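Local coordinates for endo-1,4-beta-xylanase D (Paenibacillus polymyxa, PDB 1W0N), which probably hydrolyses xylan as an endo-1,4-beta-xylanase and is represented here by its calcium-dependent, carbohydrate-binding module of family 36, at residues G83-T88 with Q95-I100; V73-V76 with T81-S84. One frame throughout, in Å; residues are numbered along the deposited sequence. Where two conformers were deposited one is given.

Interaction 1: G83-T88 with Q95-I100; sequences GSFNFT and QTLSNI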
ATOM      1  N   GLY A  83       6.549  -0.857   7.920  1.00  8.16           N
ATOM      2  CA  GLY A  83       5.387  -0.604   8.748  1.00  7.97           C
ATOM      3  C   GLY A  83       4.152  -1.136   8.032  1.00  7.38           C
ATOM      4  O   GLY A  83       4.243  -1.660   6.928  1.00  7.33           O
ATOM      5  N   SER A  84       3.006  -1.002   8.709  1.00  7.76           N
ATOM      6  CA  SER A  84       1.747  -1.453   8.165  1.00  8.33           C
ATOM      7  C   SER A  84       0.661  -0.409   8.345  1.00  8.07           C
ATOM      8  O   SER A  84       0.500   0.131   9.421  1.00 10.23           O
ATOM      9  CB  SER A  84       1.278  -2.806   8.781  1.00 11.08           C
ATOM     10  OG  SER A  84      -0.071  -3.085   8.941  0.33 15.68           O
ATOM     11  N   PHE A  85      -0.140  -0.217   7.319  1.00  6.05           N
ATOM     12  CA  PHE A  85      -1.297   0.644   7.359  1.00  5.85           C
ATOM     13  C   PHE A  85      -2.525  -0.164   7.782  1.00  6.00           C
ATOM     14  O   PHE A  85      -2.744  -1.274   7.313  1.00  7.38           O
ATOM     15  CB  PHE A  85      -1.581   1.214   5.965  1.00  6.18           C
ATOM     16  CG  PHE A  85      -0.454   2.048   5.412  1.00  6.00           C
ATOM     17  CD1 PHE A  85      -0.256   3.355   5.829  1.00  6.30           C
ATOM     18  CD2 PHE A  85       0.354   1.537   4.410  1.00  6.97           C
ATOM     19  CE1 PHE A  85       0.757   4.146   5.308  1.00  6.68           C
ATOM     20  CE2 PHE A  85       1.369   2.323   3.879  1.00  7.64           C
ATOM     21  CZ  PHE A  85       1.579   3.618   4.330  1.00  7.22           C
ATOM     22  N   ASN A  86      -3.326   0.436   8.661  1.00  5.42           N
ATOM     23  CA  ASN A  86      -4.560  -0.158   9.154  1.00  5.44           C
ATOM     24  C   ASN A  86      -5.741   0.560   8.514  1.00  4.96           C
ATOM     25  O   ASN A  86      -5.945   1.752   8.769  1.00  5.63           O
ATOM     26  CB  ASN A  86      -4.592   0.016  10.672  1.00  6.55           C
ATOM     27  CG  ASN A  86      -5.832  -0.543  11.328  1.00  6.80           C
ATOM     28  OD1 ASN A  86      -5.728  -1.009  12.512  1.00  9.17           O
ATOM     29  ND2 ASN A  86      -6.931  -0.467  10.717  1.00  7.92           N
ATOM     30  N   PHE A  87      -6.480  -0.171   7.667  1.00  5.16           N
ATOM     31  CA  PHE A  87      -7.736   0.337   7.120  1.00  5.14           C
ATOM     32  C   PHE A  87      -8.865  -0.470   7.744  1.00  5.25           C
ATOM     33  O   PHE A  87      -9.090  -1.633   7.394  1.00  5.97           O
ATOM     34  CB  PHE A  87      -7.777   0.195   5.587  1.00  5.66           C
ATOM     35  CG  PHE A  87      -6.646   0.939   4.936  1.00  5.22           C
ATOM     36  CD1 PHE A  87      -6.647   2.323   4.894  1.00  5.62           C
ATOM     37  CD2 PHE A  87      -5.567   0.253   4.399  1.00  6.11           C
ATOM     38  CE1 PHE A  87      -5.581   3.031   4.336  1.00  6.09           C
ATOM     39  CE2 PHE A  87      -4.498   0.954   3.827  1.00  6.87           C
ATOM     40  CZ  PHE A  87      -4.500   2.333   3.815  1.00  6.64           C
ATOM     41  N   THR A  88      -9.554   0.152   8.701  1.00  5.50           N
ATOM     42  CA  THR A  88     -10.704  -0.467   9.347  1.00  5.76           C
ATOM     43  C   THR A  88     -11.964   0.208   8.840  1.00  5.86           C
ATOM     44  O   THR A  88     -12.083   1.431   8.837  1.00  7.69           O
ATOM     45  CB  THR A  88     -10.575  -0.359  10.873  1.00  6.40           C
ATOM     46  OG1 THR A  88      -9.475  -1.159  11.321  1.00  6.83           O
ATOM     47  CG2 THR A  88     -11.804  -0.918  11.582  1.00  7.17           C
ATOM     48  N   GLN A  95      -4.148   6.857   5.662  1.00  5.02           N
ATOM     49  CA  GLN A  95      -3.333   6.376   6.769  1.00  4.97           C
ATOM     50  C   GLN A  95      -1.881   6.738   6.483  1.00  4.98           C
ATOM     51  O   GLN A  95      -1.477   6.866   5.330  1.00  5.82           O
ATOM     52  CB  GLN A  95      -3.524   4.871   6.935  1.00  5.29           C
ATOM     53  CG  GLN A  95      -4.951   4.499   7.319  1.00  5.50           C
ATOM     54  CD  GLN A  95      -5.330   4.948   8.716  1.00  5.65           C
ATOM     55  OE1 GLN A  95      -4.492   4.904   9.647  1.00  5.86           O
ATOM     56  NE2 GLN A  95      -6.568   5.333   8.898  1.00  6.82           N
ATOM     57  N   THR A  96      -1.092   6.890   7.560  1.00  5.37           N
ATOM     58  CA  THR A  96       0.229   7.460   7.451  1.00  5.72           C
ATOM     59  C   THR A  96       1.250   6.696   8.298  1.00  5.34           C
ATOM     60  O   THR A  96       0.963   6.278   9.421  1.00  6.14           O
ATOM     61  CB  THR A  96       0.177   8.938   7.914  1.00  7.01           C
ATOM     62  OG1 THR A  96      -0.747   9.650   7.062  1.00  8.48           O
ATOM     63  CG2 THR A  96       1.526   9.645   7.802  1.00  8.24           C
ATOM     64  N   LEU A  97       2.452   6.570   7.718  1.00  5.69           N
ATOM     65  CA  LEU A  97       3.667   6.165   8.408  1.00  6.07           C
ATOM     66  C   LEU A  97       4.630   7.337   8.298  1.00  6.42           C
ATOM     67  O   LEU A  97       5.039   7.708   7.198  1.00  7.56           O
ATOM     68  CB  LEU A  97       4.295   4.944   7.732  1.00  6.87           C
ATOM     69  CG  LEU A  97       3.521   3.633   7.885  1.00  7.91           C
ATOM     70  CD1 LEU A  97       4.055   2.564   6.940  1.00  9.53           C
ATOM     71  CD2 LEU A  97       3.619   3.161   9.339  1.00 10.40           C
ATOM     72  N   SER A  98       4.990   7.937   9.442  1.00  7.01           N
ATOM     73  CA  SER A  98       5.803   9.124   9.442  1.00  7.30           C
ATOM     74  C   SER A  98       7.259   8.811   9.737  1.00  7.14           C
ATOM     75  O   SER A  98       7.596   7.906  10.502  1.00  8.21           O
ATOM     76  CB  SER A  98       5.259  10.147  10.432  1.00  8.30           C
ATOM     77  OG  SER A  98       3.982  10.630   9.976  1.00 10.68           O
ATOM     78  N   ASN A  99       8.148   9.619   9.129  1.00  6.93           N
ATOM     79  CA  ASN A  99       9.571   9.598   9.428  1.00  6.95           C
ATOM     80  C   ASN A  99      10.208   8.233   9.258  1.00  7.03           C
ATOM     81  O   ASN A  99      10.945   7.750  10.124  1.00  8.74           O
ATOM     82  CB  ASN A  99       9.855  10.168  10.832  1.00  7.78           C
ATOM     83  CG  ASN A  99       9.215  11.520  10.998  1.00  8.60           C
ATOM     84  OD1 ASN A  99       9.475  12.432  10.210  1.00  9.73           O
ATOM     85  ND2 ASN A  99       8.342  11.649  11.986  1.00 10.23           N
ATOM     86  N   ILE A 100       9.928   7.611   8.116  1.00  7.07           N
ATOM     87  CA  ILE A 100      10.446   6.305   7.786  1.00  7.44           C
ATOM     88  C   ILE A 100      11.779   6.447   7.053  1.00  6.80           C
ATOM     89  O   ILE A 100      11.836   7.072   5.996  1.00  6.71           O
ATOM     90  CB  ILE A 100       9.447   5.548   6.911  1.00  8.45           C
ATOM     91  CG1 ILE A 100       8.093   5.350   7.619  1.00 10.27           C
ATOM     92  CG2 ILE A 100      10.053   4.244   6.386  1.00 10.43           C
ATOM     93  CD1 ILE A 100       8.200   4.373   8.727  0.50 21.69           C
TER

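Interaction 2: V73-V76 with T81-S84; sequences VDLV and TVGS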
ATOM      1  N   VAL A  73      -2.177  -3.543   5.608  1.00  6.51           N
ATOM      2  CA  VAL A  73      -1.335  -3.537   4.426  1.00  6.39           C
ATOM      3  C   VAL A  73       0.104  -3.193   4.813  1.00  5.95           C
ATOM      4  O   VAL A  73       0.349  -2.093   5.315  1.00  7.20           O
ATOM      5  CB  VAL A  73      -1.863  -2.512   3.397  1.00  6.87           C
ATOM      6  CG1 VAL A  73      -0.979  -2.461   2.167  1.00  8.25           C
ATOM      7  CG2 VAL A  73      -3.302  -2.826   3.005  1.00  7.52           C
ATOM      8  N   ASP A  74       1.024  -4.119   4.567  1.00  6.01           N
ATOM      9  CA  ASP A  74       2.446  -3.848   4.755  1.00  5.92           C
ATOM     10  C   ASP A  74       2.982  -2.956   3.641  1.00  5.93           C
ATOM     11  O   ASP A  74       2.634  -3.127   2.466  1.00  6.85           O
ATOM     12  CB  ASP A  74       3.246  -5.143   4.705  1.00  7.29           C
ATOM     13  CG  ASP A  74       3.175  -5.977   5.975  1.00  9.07           C
ATOM     14  OD1 ASP A  74       2.713  -5.485   6.997  1.00 11.18           O
ATOM     15  OD2 ASP A  74       3.616  -7.153   5.954  1.00 11.76           O
ATOM     16  N   LEU A  75       3.857  -2.039   4.037  1.00  5.82           N
ATOM     17  CA  LEU A  75       4.662  -1.261   3.113  1.00  6.09           C
ATOM     18  C   LEU A  75       6.080  -1.803   3.139  1.00  5.82           C
ATOM     19  O   LEU A  75       6.711  -1.864   4.197  1.00  6.24           O
ATOM     20  CB  LEU A  75       4.662   0.207   3.515  1.00  6.74           C
ATOM     21  CG  LEU A  75       5.566   1.126   2.709  1.00  7.77           C
ATOM     22  CD1 LEU A  75       5.179   1.150   1.239  1.00  9.44           C
ATOM     23  CD2 LEU A  75       5.554   2.531   3.297  1.00  9.30           C
ATOM     24  N   VAL A  76       6.562  -2.193   1.960  1.00  6.37           N
ATOM     25  CA  VAL A  76       7.888  -2.764   1.794  1.00  6.99           C
ATOM     26  C   VAL A  76       8.669  -1.792   0.904  1.00  7.06           C
ATOM     27  O   VAL A  76       8.226  -1.449  -0.191  1.00  8.23           O
ATOM     28  CB  VAL A  76       7.829  -4.148   1.199  1.00  8.70           C
ATOM     29  CG1 VAL A  76       9.166  -4.851   1.336  1.00 10.62           C
ATOM     30  CG2 VAL A  76       6.703  -4.981   1.844  1.00 11.40           C
ATOM     31  N   THR A  81      10.195  -4.439   5.243  1.00 10.15           N
ATOM     32  CA  THR A  81       8.849  -4.074   5.694  1.00  9.02           C
ATOM     33  C   THR A  81       9.009  -2.976   6.729  1.00  8.85           C
ATOM     34  O   THR A  81       9.516  -3.217   7.823  1.00 11.52           O
ATOM     35  CB  THR A  81       8.100  -5.271   6.263  1.00 10.59           C
ATOM     36  OG1 THR A  81       7.907  -6.269   5.241  1.00 12.96           O
ATOM     37  CG2 THR A  81       6.717  -4.859   6.751  1.00 10.81           C
ATOM     38  N   VAL A  82       8.594  -1.763   6.367  1.00  8.13           N
ATOM     39  CA  VAL A  82       8.850  -0.577   7.184  1.00  8.67           C
ATOM     40  C   VAL A  82       7.704  -0.238   8.121  1.00  8.56           C
ATOM     41  O   VAL A  82       7.876   0.581   9.032  1.00 10.13           O
ATOM     42  CB  VAL A  82       9.201   0.658   6.344  1.00  9.16           C
ATOM     43  CG1 VAL A  82      10.453   0.411   5.509  1.00 11.12           C
ATOM     44  CG2 VAL A  82       8.027   1.099   5.465  1.00  8.97           C
ATOM     45  N   GLY A  83       6.549  -0.857   7.920  1.00  8.16           N
ATOM     46  CA  GLY A  83       5.387  -0.604   8.748  1.00  7.97           C
ATOM     47  C   GLY A  83       4.152  -1.136   8.032  1.00  7.38           C
ATOM     48  O   GLY A  83       4.243  -1.660   6.928  1.00  7.33           O
ATOM     49  N   SER A  84       3.006  -1.002   8.709  1.00  7.76           N
ATOM     50  CA  SER A  84       1.747  -1.453   8.165  1.00  8.33           C
ATOM     51  C   SER A  84       0.661  -0.409   8.345  1.00  8.07           C
ATOM     52  O   SER A  84       0.500   0.131   9.421  1.00 10.23           O
ATOM     53  CB  SER A  84       1.278  -2.806   8.781  1.00 11.08           C
ATOM     54  OG  SER A  84      -0.071  -3.085   8.941  0.33 15.68           O
TER
HETATM   55  O   HOH W   1       5.945  -7.732   4.564  1.00 28.24           O

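Interaction 1: G83-T88 with Q95-I100
Asn86, whose backbone O rests against the amide carbon of Gln95, uses its own side-chain amide along the strand: ND2 gives a 2.7 Å hydrogen bond to OG1 of Thr88, lying almost exactly in the plane of the Asn86 amide. Thr70 OG1 is a second partner of that same hydroxyl, so Thr88 OG1 joins the side chain of its own strand to the neighbouring one. Across the contact the chemistry is different, since 83-88 and 95-98 run nearly antiparallel but approach through side chains rather than backbone bonds. Gln95 is bent at chi2 (-68°), and its CG reaches Phe87 CE1 at 3.4 Å while CD lies 3.3 Å from Asn86 O. The Phe87 ring and the Gln95 amide stand 87° apart, so this is not a stack; the aliphatic part of Gln95 does the touching, and NE2 finds its partner in Thr93 OG1. The ring of Phe85 passes Gln95 as well, CD1 lying 3.8 Å from Gln95 CB. The Phe85 ring also meets Leu97, whose CD1 sits over one face in a CH-pi contact, 4.1 Å from the ring centroid and offset toward the rim. The same methyl lies 3.9 Å from C of Gly83, where a side chain would run into Leu97 CD2. Phe85 and Phe87 are both buried, whereas Thr88 OG1 and Gln95 NE2 find their partners beside the contact. Cohesion between these strands therefore comes from apolar and CH-pi packing, with hydrogen bonding directed mainly within each strand or to its sheet neighbours.

Interaction 2: V73-V76 with T81-S84
Asp74 lies beside Ser84 and Thr81 on one face of the hairpin, and its side chain can be followed outward atom by atom. CB approaches the methyl CG2 of Thr81, and CG comes closer to it, at 3.8 Å. With CG beside the backbone N and anti to the carbonyl carbon (chi1 -77°), the carboxylate leans over the opposite strand. There OD1 packs 3.5 Å from Ser84 CB and is hydrogen-bonded to Thr114 OG1, a hydroxyl that Ser84 OG also engages in the conformer given. The other oxygen, OD2, accepts a hydrogen bond of 2.8 Å from a water. That water also lies 2.5 Å from Thr81 OG1, unusually short for such a contact, so a water bridge between the two strands is plausible but doubtful in detail. With the carboxylate cut back to an alanine, the water and Thr114 OG1 would probably lose a partner, and the Thr81 methyl would have less to pack against.

Beneath these side chains the backbones are tied by two bonds, Leu75 N to Gly83 O at 2.9 Å and Val82 N to Leu75 O at 2.9 Å. Ser84 CA adds a CA-H...O contact to Val73 O at 3.2 Å. Leu75, on the other face, brings CD2 to 3.6 Å from Val82 CG2 and continues inward onto Ile109, Leu111 and Ile127. Asp74 pairs with Ser84 and Val76 with Thr81, both as non-hydrogen-bonded antiparallel pairs, so Leu75 alone faces the two residues Val82 and Gly83. One residue opposite two is the mark of a beta bulge, here within a tight beta hairpin at the edge of a sheet, as expected of a beta-sandwich carbohydrate-binding module.

How the interactions relate
From the N terminus, the chain first runs through 73-76, turns back, and meets itself at 81-84, where interaction 2 closes a short hairpin. The same strand then continues through 83-88, and after a second turn the chain returns as 95-100, closing interaction 1. The two loops follow one another, overlapping at Gly83 and Ser84, with neither inside the other. Their roles differ: interaction 2 pairs neighbours within one sheet, whereas interaction 1 joins that sheet's edge strand to strand 93-101 of the other. They also touch directly, through a probable hydrogen bond of Phe85 N to Val73 O and packing of Leu97 against Leu75.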